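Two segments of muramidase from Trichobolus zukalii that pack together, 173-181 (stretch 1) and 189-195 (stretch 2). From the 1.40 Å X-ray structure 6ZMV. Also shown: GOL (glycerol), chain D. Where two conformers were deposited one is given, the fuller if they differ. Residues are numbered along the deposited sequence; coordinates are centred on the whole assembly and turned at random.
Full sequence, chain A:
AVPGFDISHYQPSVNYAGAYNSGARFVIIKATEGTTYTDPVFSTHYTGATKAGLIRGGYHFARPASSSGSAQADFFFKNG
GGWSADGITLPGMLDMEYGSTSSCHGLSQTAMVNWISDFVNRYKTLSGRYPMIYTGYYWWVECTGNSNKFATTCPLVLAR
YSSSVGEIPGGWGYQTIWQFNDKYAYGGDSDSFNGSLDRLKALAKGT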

# COMPACT_ATOMS: atom_id res chain seq x y z
N GLY A 173 4.42 13.22 9.14
CA GLY A 173 3.58 14.18 9.94
C GLY A 173 2.25 13.54 10.41
O GLY A 173 1.59 13.93 11.37
N TYR A 174 1.79 12.67 9.58
CA TYR A 174 0.43 12.14 9.55
C TYR A 174 0.46 10.96 8.61
O TYR A 174 1.32 10.86 7.73
N GLN A 175 -0.51 10.07 8.80
CA GLN A 175 -0.78 9.00 7.82
C GLN A 175 -1.63 9.59 6.69
O GLN A 175 -2.55 10.36 6.93
N THR A 176 -1.35 9.17 5.48
CA THR A 176 -2.19 9.45 4.31
C THR A 176 -3.44 8.57 4.33
O THR A 176 -4.56 9.03 3.97
N ILE A 177 -3.27 7.31 4.65
CA ILE A 177 -4.37 6.33 4.77
C ILE A 177 -4.18 5.62 6.10
O ILE A 177 -3.04 5.30 6.46
N TRP A 178 -5.27 5.34 6.78
CA TRP A 178 -5.33 4.52 7.99
C TRP A 178 -6.06 3.22 7.69
O TRP A 178 -7.23 3.26 7.29
N GLN A 179 -5.43 2.10 7.91
CA GLN A 179 -6.06 0.77 7.87
C GLN A 179 -6.53 0.50 9.29
O GLN A 179 -5.70 0.24 10.17
N PHE A 180 -7.82 0.56 9.52
CA PHE A 180 -8.35 0.59 10.92
C PHE A 180 -9.05 -0.69 11.35
O PHE A 180 -9.32 -0.81 12.53
N ASN A 181 -9.27 -1.66 10.45
CA ASN A 181 -9.72 -3.00 10.85
C ASN A 181 -9.48 -3.98 9.69
O ASN A 181 -9.10 -3.58 8.58
N ASP A 189 -9.77 -5.57 4.23
CA ASP A 189 -9.49 -4.67 5.36
C ASP A 189 -10.11 -3.31 5.09
O ASP A 189 -10.22 -2.90 3.93
N SER A 190 -10.46 -2.60 6.15
CA SER A 190 -11.08 -1.27 6.04
C SER A 190 -9.99 -0.21 6.06
O SER A 190 -9.11 -0.22 6.96
N ASP A 191 -10.11 0.78 5.19
CA ASP A 191 -9.18 1.91 5.11
C ASP A 191 -9.94 3.24 5.14
O ASP A 191 -11.07 3.32 4.73
N SER A 192 -9.23 4.27 5.59
CA SER A 192 -9.76 5.65 5.57
C SER A 192 -8.67 6.62 5.11
O SER A 192 -7.57 6.64 5.71
N PHE A 193 -8.96 7.35 4.06
CA PHE A 193 -8.03 8.37 3.58
C PHE A 193 -8.19 9.64 4.42
O PHE A 193 -9.30 10.04 4.74
N ASN A 194 -7.05 10.24 4.71
CA ASN A 194 -6.96 11.45 5.57
C ASN A 194 -7.23 12.74 4.77
O ASN A 194 -6.33 13.39 4.26
N GLY A 195 -8.47 13.10 4.75
CA GLY A 195 -8.94 14.25 3.97
C GLY A 195 -10.12 13.94 3.08
O GLY A 195 -10.75 12.89 3.21

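Why is Ser-190 so well covered? Its strand runs antiparallel to 177-181, and its chi1 m rotamer lies on the sheet face shared by Trp-178, Asn-181 and Ser-192. The Phe-180 side chain starts sideways, but its p rotamer brings the ring back over Ser-190, whose CB sits 3.7 Å from the centroid of the Phe-180 ring, a CH-pi contact over one face. The backbone agrees, Phe-180 N donating to Ser-190 O at 3.0 Å.

How does Asn-194 close the other end? Pointing toward stretch 1 in a t rotamer, it donates from ND2 to Gln-175 O at 2.9 Å, while Asn-194 N reaches Thr-176 O, also at 2.9 Å. The same amide lies near Tyr-174, with Asn-194 ND2 3.9 Å from Tyr-174 CB.

What links Ser-192 to Gln-175? The end of Gln-175 (chi1 p) comes nearer than its base, and water 1 donates to both Gln-175 OE1 and Ser-192 O at 2.8 Å each.

What fills the face of Ile-177, Gln-179, Asp-191 and Phe-193? Ile-177 (m) sets CG1 4.1 Å from Phe-193 CD1, at the ring edge. Extended Gln-179 (t, t) donates from NE2 to glycerol O2 at 3.0 Å; that hydroxyl makes a weak hydrogen bond to Asp-189 OD2 at 3.3 Å, so glycerol bridges the stretches.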

# COMPACT_ATOMS: atom_id res chain seq x y z
CB TYR A 174 -0.60 13.17 9.06
CG TYR A 174 -0.17 13.82 7.76
CD1 TYR A 174 0.67 14.92 7.73
CD2 TYR A 174 -0.58 13.28 6.56
CE1 TYR A 174 1.11 15.43 6.53
CE2 TYR A 174 -0.11 13.76 5.35
CZ TYR A 174 0.72 14.84 5.34
OH TYR A 174 1.14 15.34 4.15
CB GLN A 175 -1.49 7.84 8.51
CG GLN A 175 -3.01 7.91 8.63
CD GLN A 175 -3.61 8.96 9.53
OE1 GLN A 175 -4.87 9.15 9.53
NE2 GLN A 175 -2.81 9.57 10.34
CB THR A 176 -1.36 9.38 3.05
OG1 THR A 176 -0.36 10.40 3.09
CG2 THR A 176 -2.19 9.54 1.81
CB ILE A 177 -4.43 5.38 3.55
CG1 ILE A 177 -4.67 6.14 2.24
CG2 ILE A 177 -5.45 4.25 3.75
CD1 ILE A 177 -4.37 5.36 0.98
CB TRP A 178 -6.06 5.33 9.04
CG TRP A 178 -6.30 4.69 10.36
CD1 TRP A 178 -5.67 3.64 10.95
CD2 TRP A 178 -7.30 5.10 11.30
NE1 TRP A 178 -6.17 3.38 12.19
CE2 TRP A 178 -7.19 4.27 12.44
CE3 TRP A 178 -8.29 6.09 11.27
CZ2 TRP A 178 -8.08 4.37 13.50
CZ3 TRP A 178 -9.11 6.24 12.37
CH2 TRP A 178 -8.99 5.40 13.48
CB GLN A 179 -5.13 -0.30 7.33
CG GLN A 179 -5.88 -1.60 7.07
CD GLN A 179 -4.92 -2.75 6.81
OE1 GLN A 179 -4.20 -3.17 7.75
NE2 GLN A 179 -4.86 -3.15 5.57
CB PHE A 180 -9.27 1.77 11.12
CG PHE A 180 -10.50 1.80 10.25
CD1 PHE A 180 -11.67 1.20 10.72
CD2 PHE A 180 -10.54 2.46 9.02
CE1 PHE A 180 -12.83 1.29 9.97
CE2 PHE A 180 -11.71 2.56 8.29
CZ PHE A 180 -12.84 1.95 8.75
CB ASN A 181 -11.15 -2.99 11.38
CG ASN A 181 -12.26 -2.83 10.38
OD1 ASN A 181 -13.27 -2.14 10.64
ND2 ASN A 181 -12.13 -3.44 9.25
CB ASP A 189 -7.99 -4.52 5.57
CG ASP A 189 -7.27 -5.85 5.66
OD1 ASP A 189 -7.70 -6.69 6.44
OD2 ASP A 189 -6.31 -6.09 4.80
CB SER A 190 -12.00 -1.02 7.19
OG SER A 190 -13.08 -1.96 7.22
CB ASP A 191 -8.32 1.82 3.86
CG ASP A 191 -7.46 0.57 3.82
OD1 ASP A 191 -6.50 0.50 4.60
OD2 ASP A 191 -7.76 -0.34 3.02
CB SER A 192 -10.22 6.04 6.97
OG SER A 192 -10.82 7.32 6.97
CB PHE A 193 -8.31 8.64 2.12
CG PHE A 193 -7.62 9.86 1.58
CD1 PHE A 193 -6.29 9.80 1.20
CD2 PHE A 193 -8.28 11.08 1.52
CE1 PHE A 193 -5.62 10.91 0.75
CE2 PHE A 193 -7.60 12.22 1.11
CZ PHE A 193 -6.29 12.12 0.70
CB ASN A 194 -5.58 11.44 6.19
CG ASN A 194 -5.36 12.48 7.26
OD1 ASN A 194 -6.12 13.43 7.32
ND2 ASN A 194 -4.32 12.39 8.05
C1 GOL D . -2.73 -4.58 2.72
O1 GOL D . -3.11 -3.32 3.22
C2 GOL D . -2.14 -5.36 3.85
O2 GOL D . -3.07 -5.43 4.93
C3 GOL D . -1.74 -6.75 3.45
O3 GOL D . -1.74 -7.57 4.60
O HOH W 1 -7.00 8.43 7.78